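Local coordinates for protein uncharacterized N-acetyltransferase D2E76_00625 (Mycobacteroides abscessus, PDB 6YCA) that binds acetyl coenzyme A and, as a GCN5-related N-acetyltransferase of the Eis family, probably transfers the acetyl group to amines but does not modify aminoglycosides, at residues L135-A140 against E307-L312; G78-T83 against V99-V104; S84-P89 against G198-P203. One frame throughout, in Å; residues are numbered along the deposited sequence.

Contact 1 of 3, residues L135-A140 against E307-L312. With ACO (acetyl coenzyme *a), chain G.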
loop_
_atom_site.group_PDB
_atom_site.type_symbol
_atom_site.label_atom_id
_atom_site.label_comp_id
_atom_site.label_asym_id
_atom_site.label_seq_id
_atom_site.Cartn_x
_atom_site.Cartn_y
_atom_site.Cartn_z
ATOM N N LEU A 135 -8.572 -0.729 34.865
ATOM C CA LEU A 135 -7.683 -1.621 34.134
ATOM C C LEU A 135 -7.577 -1.143 32.695
ATOM O O LEU A 135 -8.243 -0.192 32.286
ATOM C CB LEU A 135 -8.144 -3.085 34.215
ATOM C CG LEU A 135 -9.570 -3.448 33.785
ATOM C CD1 LEU A 135 -9.702 -3.560 32.269
ATOM C CD2 LEU A 135 -10.018 -4.737 34.457
ATOM N N ARG A 136 -6.711 -1.804 31.933
ATOM C CA ARG A 136 -6.608 -1.596 30.493
ATOM C C ARG A 136 -7.048 -2.898 29.836
ATOM O O ARG A 136 -6.366 -3.921 29.954
ATOM C CB ARG A 136 -5.176 -1.233 30.104
ATOM C CG ARG A 136 -4.626 -0.034 30.860
ATOM C CD ARG A 136 -5.379 1.242 30.520
ATOM N NE ARG A 136 -4.944 2.379 31.328
ATOM C CZ ARG A 136 -5.556 2.780 32.438
ATOM N NH1 ARG A 136 -6.637 2.146 32.866
ATOM N NH2 ARG A 136 -5.097 3.820 33.113
ATOM N N ALA A 137 -8.179 -2.857 29.138
ATOM C CA ALA A 137 -8.801 -4.072 28.635
ATOM C C ALA A 137 -8.140 -4.537 27.344
ATOM O O ALA A 137 -7.918 -3.747 26.421
ATOM C CB ALA A 137 -10.292 -3.841 28.410
ATOM N N SER A 138 -7.828 -5.832 27.280
ATOM C CA SER A 138 -7.332 -6.403 26.034
ATOM C C SER A 138 -8.450 -6.551 25.010
ATOM O O SER A 138 -8.205 -6.464 23.801
ATOM C CB SER A 138 -6.666 -7.749 26.310
ATOM O OG SER A 138 -7.613 -8.678 26.803
ATOM N N GLU A 139 -9.670 -6.797 25.473
ATOM C CA GLU A 139 -10.850 -6.841 24.627
ATOM C C GLU A 139 -11.938 -5.980 25.253
ATOM O O GLU A 139 -12.051 -5.899 26.481
ATOM C CB GLU A 139 -11.340 -8.285 24.443
ATOM C CG GLU A 139 -10.771 -8.979 23.217
ATOM C CD GLU A 139 -11.092 -10.470 23.169
ATOM O OE1 GLU A 139 -11.053 -11.131 24.230
ATOM O OE2 GLU A 139 -11.390 -10.978 22.065
ATOM N N ALA A 140 -12.707 -5.302 24.408
ATOM C CA ALA A 140 -13.748 -4.411 24.898
ATOM C C ALA A 140 -15.058 -5.136 25.211
ATOM O O ALA A 140 -16.068 -4.476 25.476
ATOM C CB ALA A 140 -13.980 -3.273 23.902
ATOM N N GLU A 307 -9.537 3.914 26.971
ATOM C CA GLU A 307 -8.393 3.849 27.872
ATOM C C GLU A 307 -8.768 3.268 29.229
ATOM O O GLU A 307 -8.509 2.090 29.499
ATOM C CB GLU A 307 -7.739 5.219 28.042
ATOM C CG GLU A 307 -6.414 5.134 28.752
ATOM C CD GLU A 307 -5.768 6.479 28.964
ATOM O OE1 GLU A 307 -6.459 7.419 29.419
ATOM O OE2 GLU A 307 -4.565 6.593 28.645
ATOM N N THR A 308 -9.364 4.085 30.091
ATOM C CA THR A 308 -9.662 3.657 31.449
ATOM C C THR A 308 -10.984 2.904 31.473
ATOM O O THR A 308 -12.033 3.465 31.133
ATOM C CB THR A 308 -9.748 4.860 32.386
ATOM O OG1 THR A 308 -8.548 5.637 32.303
ATOM C CG2 THR A 308 -9.941 4.391 33.817
ATOM N N TRP A 309 -10.939 1.639 31.874
ATOM C CA TRP A 309 -12.138 0.880 32.208
ATOM C C TRP A 309 -12.293 0.989 33.722
ATOM O O TRP A 309 -11.580 0.328 34.481
ATOM C CB TRP A 309 -12.026 -0.569 31.744
ATOM C CG TRP A 309 -12.127 -0.724 30.259
ATOM C CD1 TRP A 309 -11.167 -0.432 29.342
ATOM C CD2 TRP A 309 -13.264 -1.185 29.517
ATOM N NE1 TRP A 309 -11.626 -0.695 28.076
ATOM C CE2 TRP A 309 -12.912 -1.156 28.157
ATOM C CE3 TRP A 309 -14.544 -1.621 29.873
ATOM C CZ2 TRP A 309 -13.789 -1.549 27.150
ATOM C CZ3 TRP A 309 -15.413 -2.011 28.872
ATOM C CH2 TRP A 309 -15.031 -1.971 27.528
ATOM N N LEU A 310 -13.206 1.853 34.154
ATOM C CA LEU A 310 -13.367 2.200 35.558
ATOM C C LEU A 310 -14.499 1.394 36.178
ATOM O O LEU A 310 -15.560 1.226 35.572
ATOM C CB LEU A 310 -13.656 3.695 35.705
ATOM C CG LEU A 310 -13.839 4.218 37.127
ATOM C CD1 LEU A 310 -12.603 3.940 37.953
ATOM C CD2 LEU A 310 -14.137 5.700 37.103
ATOM N N ARG A 311 -14.258 0.886 37.385
ATOM C CA ARG A 311 -15.249 0.130 38.150
ATOM C C ARG A 311 -15.387 0.777 39.521
ATOM O O ARG A 311 -14.435 0.774 40.307
ATOM C CB ARG A 311 -14.819 -1.328 38.278
ATOM C CG ARG A 311 -15.550 -2.124 39.327
ATOM C CD ARG A 311 -16.971 -2.477 38.925
ATOM N NE ARG A 311 -17.879 -2.300 40.054
ATOM C CZ ARG A 311 -18.970 -3.026 40.273
ATOM N NH1 ARG A 311 -19.301 -4.007 39.447
ATOM N NH2 ARG A 311 -19.725 -2.776 41.332
ATOM N N LEU A 312 -16.563 1.335 39.806
ATOM C CA LEU A 312 -16.834 1.954 41.101
ATOM C C LEU A 312 -17.096 0.862 42.135
ATOM O O LEU A 312 -18.107 0.152 42.061
ATOM C CB LEU A 312 -18.022 2.905 40.988
ATOM C CG LEU A 312 -17.864 4.068 40.005
ATOM C CD1 LEU A 312 -19.127 4.904 39.941
ATOM C CD2 LEU A 312 -16.680 4.936 40.384
HETATM N N1A ACO G . -14.919 -12.535 24.485
HETATM C C2A ACO G . -16.250 -12.574 24.624
HETATM N N3A ACO G . -16.945 -12.961 25.700
HETATM C C4A ACO G . -16.257 -13.366 26.797
HETATM C C5A ACO G . -14.859 -13.368 26.771
HETATM C C6A ACO G . -14.164 -12.925 25.535
HETATM N N6A ACO G . -12.810 -12.913 25.476
HETATM N N7A ACO G . -14.416 -13.806 27.962
HETATM C C8A ACO G . -15.509 -14.066 28.714
HETATM N N9A ACO G . -16.623 -13.819 28.002
HETATM C C1B ACO G . -18.013 -13.970 28.512
HETATM C C2B ACO G . -18.391 -15.447 28.610
HETATM O O2B ACO G . -19.058 -15.876 27.422
HETATM C C3B ACO G . -19.404 -15.367 29.751
HETATM O O3B ACO G . -20.646 -14.935 29.212
HETATM P P3B ACO G . -22.018 -15.635 29.677
HETATM O O7A ACO G . -21.941 -17.113 29.377
HETATM O O8A ACO G . -22.213 -15.397 31.158
HETATM O O9A ACO G . -23.150 -15.006 28.898
HETATM C C4B ACO G . -18.867 -14.251 30.642
HETATM O O4B ACO G . -18.061 -13.413 29.823
HETATM C C5B ACO G . -18.050 -14.773 31.819
HETATM O O5B ACO G . -17.077 -15.665 31.292
HETATM P P1A ACO G . -16.047 -16.476 32.209
HETATM O O1A ACO G . -16.327 -17.953 32.060
HETATM O O2A ACO G . -16.219 -16.021 33.635
HETATM O O3A ACO G . -14.554 -16.145 31.727
HETATM P P2A ACO G . -13.307 -17.068 31.305
HETATM O O4A ACO G . -13.057 -18.094 32.388
HETATM O O5A ACO G . -13.603 -17.749 29.986
HETATM O O6A ACO G . -12.036 -16.096 31.124
HETATM C CBP ACO G . -10.858 -14.357 29.919
HETATM C CCP ACO G . -12.203 -14.906 30.352
HETATM C CDP ACO G . -9.950 -14.195 31.128
HETATM C CEP ACO G . -11.072 -13.012 29.245
HETATM C CAP ACO G . -10.280 -15.382 28.945
HETATM O OAP ACO G . -11.168 -15.461 27.820
HETATM C C9P ACO G . -8.889 -15.047 28.471
HETATM O O9P ACO G . -7.918 -15.471 29.077
HETATM N N8P ACO G . -8.799 -14.300 27.371
HETATM C C7P ACO G . -7.542 -13.914 26.753
HETATM C C6P ACO G . -6.636 -13.102 27.672
HETATM C C5P ACO G . -7.260 -11.777 28.035
HETATM O O5P ACO G . -7.919 -11.151 27.217
HETATM N N4P ACO G . -7.062 -11.367 29.282
HETATM C C3P ACO G . -7.571 -10.094 29.738
HETATM C C2P ACO G . -6.446 -9.075 29.867
HETATM S S1P ACO G . -7.112 -7.551 30.437
HETATM C C ACO G . -6.094 -7.281 31.735
HETATM O O ACO G . -4.995 -7.810 31.742
HETATM C CH3 ACO G . -6.544 -6.400 32.864
#
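Two backbone bonds join the segments. Leu135 and Trp309 form an antiparallel hydrogen-bonded pair, and both side chains leave on the same face of the sheet. Leu135 N meets Trp309 O at 3.2 Å, on a lone pair of that carbonyl. The return bond, Trp309 N to Leu135 O, is 3.3 Å and straighter, at 169° at the hydrogen. Leu135 O also takes a weak bond from Arg136 NH1.

The apolar part is built on the Trp309 indole, which has the most surface buried here. Ala137 CB stands over one face in a CH-pi contact, 3.6 Å from the centroid of the five-membered ring. Ala140 CB touches the six-membered ring at Trp309 CZ2, 3.7 Å away. Leu135 CD1 reaches back to Trp309 CB at 3.8 Å. The indole NE1 is bonded to Asp306.

Polar side chains border the pair. The Arg136 chain bends at chi2 (-65°) and runs beside Glu307, so Glu307 CG and Thr308 OG1 lie over one face of its guanidinium. The charged atoms of Arg136 and Glu307 do not meet. Arg136 NH2 is bonded to Thr413 O, while Glu307 and Thr308 both bond to Thr152.

The loop that follows Leu135 also binds acetyl coenzyme A. Ser138 OG donates to O5P of the pantetheine arm at 2.5 Å. Glu139 OE1 accepts from the adenine N6A at 2.8 Å. The loop thus ties the cofactor pocket to the sheet.

In the strand order, strand 299-312 lies between 132-135 and 149-160. Helix 366-373 packs on Leu310 and Leu312.

Contact 2 of 3, residues G78-T83 against V99-V104. With ACO (acetyl coenzyme *a), chain G.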
loop_
_atom_site.group_PDB
_atom_site.type_symbol
_atom_site.label_atom_id
_atom_site.label_comp_id
_atom_site.label_asym_id
_atom_site.label_seq_id
_atom_site.Cartn_x
_atom_site.Cartn_y
_atom_site.Cartn_z
ATOM N N GLY A 78 -5.677 -16.329 36.811
ATOM C CA GLY A 78 -5.409 -15.404 37.898
ATOM C C GLY A 78 -5.797 -13.983 37.562
ATOM O O GLY A 78 -6.154 -13.657 36.426
ATOM N N ALA A 79 -5.726 -13.138 38.591
ATOM C CA ALA A 79 -6.007 -11.711 38.474
ATOM C C ALA A 79 -5.252 -10.997 39.588
ATOM O O ALA A 79 -5.294 -11.432 40.743
ATOM C CB ALA A 79 -7.509 -11.435 38.584
ATOM N N ASP A 80 -4.557 -9.919 39.238
ATOM C CA ASP A 80 -3.681 -9.184 40.140
ATOM C C ASP A 80 -4.087 -7.715 40.171
ATOM O O ASP A 80 -4.879 -7.245 39.350
ATOM C CB ASP A 80 -2.214 -9.335 39.706
ATOM C CG ASP A 80 -1.227 -8.813 40.743
ATOM O OD1 ASP A 80 -1.229 -9.297 41.889
ATOM O OD2 ASP A 80 -0.426 -7.921 40.399
ATOM N N SER A 81 -3.528 -6.986 41.133
ATOM C CA SER A 81 -3.775 -5.555 41.239
ATOM C C SER A 81 -2.632 -4.914 42.013
ATOM O O SER A 81 -1.833 -5.593 42.661
ATOM C CB SER A 81 -5.125 -5.259 41.897
ATOM O OG SER A 81 -5.248 -5.959 43.117
ATOM N N TYR A 82 -2.563 -3.588 41.930
ATOM C CA TYR A 82 -1.560 -2.801 42.626
ATOM C C TYR A 82 -2.240 -1.746 43.482
ATOM O O TYR A 82 -3.289 -1.208 43.116
ATOM C CB TYR A 82 -0.617 -2.108 41.630
ATOM C CG TYR A 82 0.283 -3.067 40.892
ATOM C CD1 TYR A 82 -0.189 -3.797 39.811
ATOM C CD2 TYR A 82 1.605 -3.254 41.284
ATOM C CE1 TYR A 82 0.630 -4.688 39.134
ATOM C CE2 TYR A 82 2.432 -4.141 40.612
ATOM C CZ TYR A 82 1.935 -4.853 39.539
ATOM O OH TYR A 82 2.739 -5.737 38.863
ATOM N N THR A 83 -1.628 -1.447 44.623
ATOM C CA THR A 83 -2.089 -0.349 45.462
ATOM C C THR A 83 -1.766 0.964 44.759
ATOM O O THR A 83 -0.595 1.269 44.511
ATOM C CB THR A 83 -1.375 -0.415 46.812
ATOM O OG1 THR A 83 -1.606 -1.696 47.413
ATOM C CG2 THR A 83 -1.875 0.675 47.747
ATOM N N VAL A 99 -5.983 -2.954 38.501
ATOM C CA VAL A 99 -6.146 -4.370 38.186
ATOM C C VAL A 99 -5.398 -4.698 36.904
ATOM O O VAL A 99 -5.431 -3.934 35.930
ATOM C CB VAL A 99 -7.637 -4.721 38.071
ATOM C CG1 VAL A 99 -7.815 -6.163 37.644
ATOM C CG2 VAL A 99 -8.336 -4.469 39.397
ATOM N N THR A 100 -4.721 -5.842 36.900
ATOM C CA THR A 100 -3.979 -6.300 35.733
ATOM C C THR A 100 -3.702 -7.790 35.904
ATOM O O THR A 100 -4.150 -8.417 36.869
ATOM C CB THR A 100 -2.692 -5.486 35.543
ATOM O OG1 THR A 100 -2.054 -5.872 34.320
ATOM C CG2 THR A 100 -1.740 -5.731 36.703
ATOM N N HIS A 101 -2.967 -8.358 34.946
ATOM C CA HIS A 101 -2.553 -9.760 34.970
ATOM C C HIS A 101 -3.728 -10.736 34.914
ATOM O O HIS A 101 -3.591 -11.897 35.315
ATOM C CB HIS A 101 -1.631 -10.067 36.153
ATOM C CG HIS A 101 -0.426 -9.185 36.215
ATOM N ND1 HIS A 101 0.193 -8.849 37.400
ATOM C CD2 HIS A 101 0.272 -8.566 35.235
ATOM C CE1 HIS A 101 1.222 -8.060 37.146
ATOM N NE2 HIS A 101 1.294 -7.876 35.840
ATOM N N ILE A 102 -4.888 -10.292 34.439
ATOM C CA ILE A 102 -6.056 -11.161 34.344
ATOM C C ILE A 102 -5.885 -12.082 33.146
ATOM O O ILE A 102 -5.569 -11.628 32.041
ATOM C CB ILE A 102 -7.340 -10.329 34.210
ATOM C CG1 ILE A 102 -7.636 -9.565 35.500
ATOM C CG2 ILE A 102 -8.508 -11.226 33.851
ATOM C CD1 ILE A 102 -8.965 -8.852 35.481
ATOM N N GLY A 103 -6.099 -13.379 33.354
ATOM C CA GLY A 103 -5.990 -14.337 32.270
ATOM C C GLY A 103 -6.268 -15.766 32.690
ATOM O O GLY A 103 -5.988 -16.150 33.830
ATOM N N VAL A 104 -6.847 -16.557 31.787
ATOM C CA VAL A 104 -7.113 -17.973 32.017
ATOM C C VAL A 104 -6.598 -18.760 30.817
ATOM O O VAL A 104 -6.759 -18.327 29.670
ATOM C CB VAL A 104 -8.622 -18.220 32.236
ATOM C CG1 VAL A 104 -8.915 -19.699 32.422
ATOM C CG2 VAL A 104 -9.118 -17.425 33.435
HETATM N N1A ACO G . -14.919 -12.535 24.485
HETATM C C2A ACO G . -16.250 -12.574 24.624
HETATM N N3A ACO G . -16.945 -12.961 25.700
HETATM C C4A ACO G . -16.257 -13.366 26.797
HETATM C C5A ACO G . -14.859 -13.368 26.771
HETATM C C6A ACO G . -14.164 -12.925 25.535
HETATM N N6A ACO G . -12.810 -12.913 25.476
HETATM N N7A ACO G . -14.416 -13.806 27.962
HETATM C C8A ACO G . -15.509 -14.066 28.714
HETATM N N9A ACO G . -16.623 -13.819 28.002
HETATM C C1B ACO G . -18.013 -13.970 28.512
HETATM C C2B ACO G . -18.391 -15.447 28.610
HETATM O O2B ACO G . -19.058 -15.876 27.422
HETATM C C3B ACO G . -19.404 -15.367 29.751
HETATM O O3B ACO G . -20.646 -14.935 29.212
HETATM P P3B ACO G . -22.018 -15.635 29.677
HETATM O O7A ACO G . -21.941 -17.113 29.377
HETATM O O8A ACO G . -22.213 -15.397 31.158
HETATM O O9A ACO G . -23.150 -15.006 28.898
HETATM C C4B ACO G . -18.867 -14.251 30.642
HETATM O O4B ACO G . -18.061 -13.413 29.823
HETATM C C5B ACO G . -18.050 -14.773 31.819
HETATM O O5B ACO G . -17.077 -15.665 31.292
HETATM P P1A ACO G . -16.047 -16.476 32.209
HETATM O O1A ACO G . -16.327 -17.953 32.060
HETATM O O2A ACO G . -16.219 -16.021 33.635
HETATM O O3A ACO G . -14.554 -16.145 31.727
HETATM P P2A ACO G . -13.307 -17.068 31.305
HETATM O O4A ACO G . -13.057 -18.094 32.388
HETATM O O5A ACO G . -13.603 -17.749 29.986
HETATM O O6A ACO G . -12.036 -16.096 31.124
HETATM C CBP ACO G . -10.858 -14.357 29.919
HETATM C CCP ACO G . -12.203 -14.906 30.352
HETATM C CDP ACO G . -9.950 -14.195 31.128
HETATM C CEP ACO G . -11.072 -13.012 29.245
HETATM C CAP ACO G . -10.280 -15.382 28.945
HETATM O OAP ACO G . -11.168 -15.461 27.820
HETATM C C9P ACO G . -8.889 -15.047 28.471
HETATM O O9P ACO G . -7.918 -15.471 29.077
HETATM N N8P ACO G . -8.799 -14.300 27.371
HETATM C C7P ACO G . -7.542 -13.914 26.753
HETATM C C6P ACO G . -6.636 -13.102 27.672
HETATM C C5P ACO G . -7.260 -11.777 28.035
HETATM O O5P ACO G . -7.919 -11.151 27.217
HETATM N N4P ACO G . -7.062 -11.367 29.282
HETATM C C3P ACO G . -7.571 -10.094 29.738
HETATM C C2P ACO G . -6.446 -9.075 29.867
HETATM S S1P ACO G . -7.112 -7.551 30.437
HETATM C C ACO G . -6.094 -7.281 31.735
HETATM O O ACO G . -4.995 -7.810 31.742
HETATM C CH3 ACO G . -6.544 -6.400 32.864
#
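This is the beta bulge of the cofactor-binding hairpin, a hallmark of the GNAT fold, in which the fourth strand of the core splays from the fifth and its backbone grips acetyl coenzyme A. Gly78 pairs with Gly103, and Asp80 with Thr100. One residue therefore separates the pairs on strand 75-87, against two, His101 and Ile102, on strand 93-104. His101 takes up the extra residue with a left-handed backbone (phi 64°).

Both pairs are antiparallel and hydrogen-bonded. Thr100 N bonds to Asp80 O at 2.8 Å and 171° at the hydrogen, though it lies above the carbonyl plane. Gly78 N meets Gly103 O at 3.0 Å.

The bulge turns Ile102 O and Val104 N toward the ligand. Val104 N donates to O9P of the cofactor at 3.1 Å, nearly straight. Ile102 O takes a weak bond from N4P.

Side chains tie the two strands further. Asp80 and His101 lie side by side with nearly coplanar groups, and a weak bond joins His101 ND1 to Asp80 OD2 at 3.2 Å. Thr100 CG2 sits over the centre of the imidazole ring and meets the Tyr82 ring at its edge, 3.6 Å from Tyr82 CE1. Tyr82 OH itself is bonded to Leu60 O. Within the bulge, Ala79 CB packs on Ile102 CG1.

Helix 113-127 covers Ala79, Ser81, Val99 and Ile102. Strand 132-135 packs on Val99.

Contact 3 of 3, residues S84-P89 against G198-P203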
loop_
_atom_site.group_PDB
_atom_site.type_symbol
_atom_site.label_atom_id
_atom_site.label_comp_id
_atom_site.label_asym_id
_atom_site.label_seq_id
_atom_site.Cartn_x
_atom_site.Cartn_y
_atom_site.Cartn_z
ATOM N N SER A 84 -2.796 1.742 44.438
ATOM C CA SER A 84 -2.610 2.932 43.624
ATOM C C SER A 84 -3.585 4.010 44.080
ATOM O O SER A 84 -4.383 3.808 45.002
ATOM C CB SER A 84 -2.797 2.591 42.141
ATOM O OG SER A 84 -2.754 3.753 41.331
ATOM N N TRP A 85 -3.515 5.166 43.422
ATOM C CA TRP A 85 -4.495 6.226 43.595
ATOM C C TRP A 85 -4.993 6.682 42.227
ATOM O O TRP A 85 -4.393 6.379 41.194
ATOM C CB TRP A 85 -3.951 7.419 44.405
ATOM C CG TRP A 85 -2.609 7.957 43.967
ATOM C CD1 TRP A 85 -1.412 7.778 44.598
ATOM C CD2 TRP A 85 -2.339 8.789 42.825
ATOM N NE1 TRP A 85 -0.414 8.433 43.915
ATOM C CE2 TRP A 85 -0.955 9.058 42.824
ATOM C CE3 TRP A 85 -3.131 9.325 41.802
ATOM C CZ2 TRP A 85 -0.344 9.835 41.837
ATOM C CZ3 TRP A 85 -2.523 10.097 40.823
ATOM C CH2 TRP A 85 -1.144 10.345 40.850
ATOM N N LEU A 86 -6.117 7.395 42.228
ATOM C CA LEU A 86 -6.706 7.918 41.001
ATOM C C LEU A 86 -7.251 9.309 41.277
ATOM O O LEU A 86 -7.959 9.514 42.269
ATOM C CB LEU A 86 -7.836 7.014 40.502
ATOM C CG LEU A 86 -8.341 7.214 39.073
ATOM C CD1 LEU A 86 -8.791 5.879 38.508
ATOM C CD2 LEU A 86 -9.480 8.210 39.024
ATOM N N THR A 87 -6.923 10.255 40.400
ATOM C CA THR A 87 -7.351 11.641 40.549
ATOM C C THR A 87 -8.742 11.824 39.948
ATOM O O THR A 87 -8.932 11.636 38.742
ATOM C CB THR A 87 -6.346 12.585 39.887
ATOM O OG1 THR A 87 -5.038 12.359 40.432
ATOM C CG2 THR A 87 -6.749 14.035 40.116
ATOM N N VAL A 88 -9.705 12.195 40.789
ATOM C CA VAL A 88 -11.094 12.413 40.387
ATOM C C VAL A 88 -11.314 13.908 40.169
ATOM O O VAL A 88 -10.475 14.715 40.597
ATOM C CB VAL A 88 -12.053 11.854 41.449
ATOM C CG1 VAL A 88 -11.786 10.378 41.666
ATOM C CG2 VAL A 88 -11.915 12.640 42.746
ATOM N N PRO A 89 -12.398 14.327 39.506
ATOM C CA PRO A 89 -12.624 15.763 39.292
ATOM C C PRO A 89 -12.568 16.558 40.588
ATOM O O PRO A 89 -13.212 16.217 41.581
ATOM C CB PRO A 89 -14.022 15.804 38.668
ATOM C CG PRO A 89 -14.125 14.521 37.938
ATOM C CD PRO A 89 -13.373 13.508 38.763
ATOM N N GLY A 198 -7.935 11.882 35.994
ATOM C CA GLY A 198 -7.662 10.610 35.369
ATOM C C GLY A 198 -6.289 10.046 35.669
ATOM O O GLY A 198 -6.062 8.852 35.443
ATOM N N SER A 199 -5.377 10.867 36.181
ATOM C CA SER A 199 -4.032 10.403 36.490
ATOM C C SER A 199 -4.053 9.344 37.589
ATOM O O SER A 199 -4.895 9.361 38.491
ATOM C CB SER A 199 -3.149 11.587 36.901
ATOM O OG SER A 199 -3.712 12.300 37.988
ATOM N N VAL A 200 -3.132 8.390 37.481
ATOM C CA VAL A 200 -3.019 7.291 38.426
ATOM C C VAL A 200 -1.586 7.239 38.930
ATOM O O VAL A 200 -0.667 7.786 38.316
ATOM C CB VAL A 200 -3.429 5.932 37.823
ATOM C CG1 VAL A 200 -4.793 6.040 37.154
ATOM C CG2 VAL A 200 -2.376 5.448 36.846
ATOM N N ALA A 201 -1.405 6.587 40.075
ATOM C CA ALA A 201 -0.072 6.448 40.643
ATOM C C ALA A 201 0.812 5.597 39.738
ATOM O O ALA A 201 0.356 4.625 39.128
ATOM C CB ALA A 201 -0.157 5.792 42.018
ATOM N N ARG A 202 2.091 5.967 39.666
ATOM C CA ARG A 202 3.121 5.175 39.001
ATOM C C ARG A 202 4.048 4.627 40.074
ATOM O O ARG A 202 5.024 5.290 40.457
ATOM C CB ARG A 202 3.899 6.017 37.987
ATOM C CG ARG A 202 3.137 6.293 36.700
ATOM C CD ARG A 202 3.959 7.129 35.734
ATOM N NE ARG A 202 3.214 7.422 34.512
ATOM C CZ ARG A 202 3.715 8.062 33.462
ATOM N NH1 ARG A 202 4.969 8.490 33.476
ATOM N NH2 ARG A 202 2.963 8.269 32.392
ATOM N N PRO A 203 3.782 3.437 40.603
ATOM C CA PRO A 203 4.602 2.897 41.692
ATOM C C PRO A 203 6.000 2.584 41.198
ATOM O O PRO A 203 6.245 2.562 39.982
ATOM C CB PRO A 203 3.862 1.607 42.077
ATOM C CG PRO A 203 2.493 1.734 41.477
ATOM C CD PRO A 203 2.684 2.530 40.233
#
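Here a loop runs in roughly the opposite direction along the end of a GNAT beta strand. The strand is 75-87, the first arm of the cofactor-binding hairpin. The loop runs between helices 184-192 and 204-216 and belongs to the second GNAT domain, so the contact joins the two acetyltransferase parts of the chain.

Trp85 and Ala201 bury the most surface. The Trp85 CG sits between the backbone N and the carbonyl carbon (chi1 49°), and this turns the indole back over the loop. Ala201 CB lies above one face of the indole in a CH-pi contact, 3.4 Å from the centroid of the five-membered ring. The backbone follows the same face, with Val200 C toward the rim. Ala201 N sits 3.5 Å above the ring plane of Trp85, over its centre. That N-H is given to Trp85 O at 3.2 Å, from above the carbonyl plane. Trp85 O takes a second bond, from Ser84 OG, which arrives in the carbonyl plane on a lone pair. Arg93 adds a cation-pi contact with Trp85.

Ser199 is the other main residue. Its O accepts from Thr87 N at 2.9 Å, with the donor nearly along the C=O axis. Its OG is also bonded to Trp196 O, within the loop.

Leu86 and Val200 make a single backbone bridge between these bonds, and their side chains just touch, CG to CG1. At the far end, Gly198 N donates to Thr87 O at 2.9 Å and 168° at the hydrogen. At the Gly198 backbone angles (phi 102°) a CB would press on the carbonyl O of the residue before, so glycine fits here.

The two hydroxyls of this end meet tip to tip, Thr87 OG1 donating to Ser199 OG at 2.8 Å.

Contacts 1 and 2 both hold acetyl coenzyme A, with centres 12 Å apart. Contact 2 grips the pantetheine arm through strand 93-104, and contact 1 supplies the loop that reaches its amide and the adenine. They touch directly, Leu135 CB on Val99 O at 3.3 Å, close to the acetyl group. Contact 3 continues contact 2 along strand 75-87, with centres 18 Å apart. It stands back from the pocket, the Val200 side chain being about 13 Å from the cofactor. Contacts 1 and 3 do not touch, but each brings a part of the second GNAT domain onto the first, from separate places in the chain.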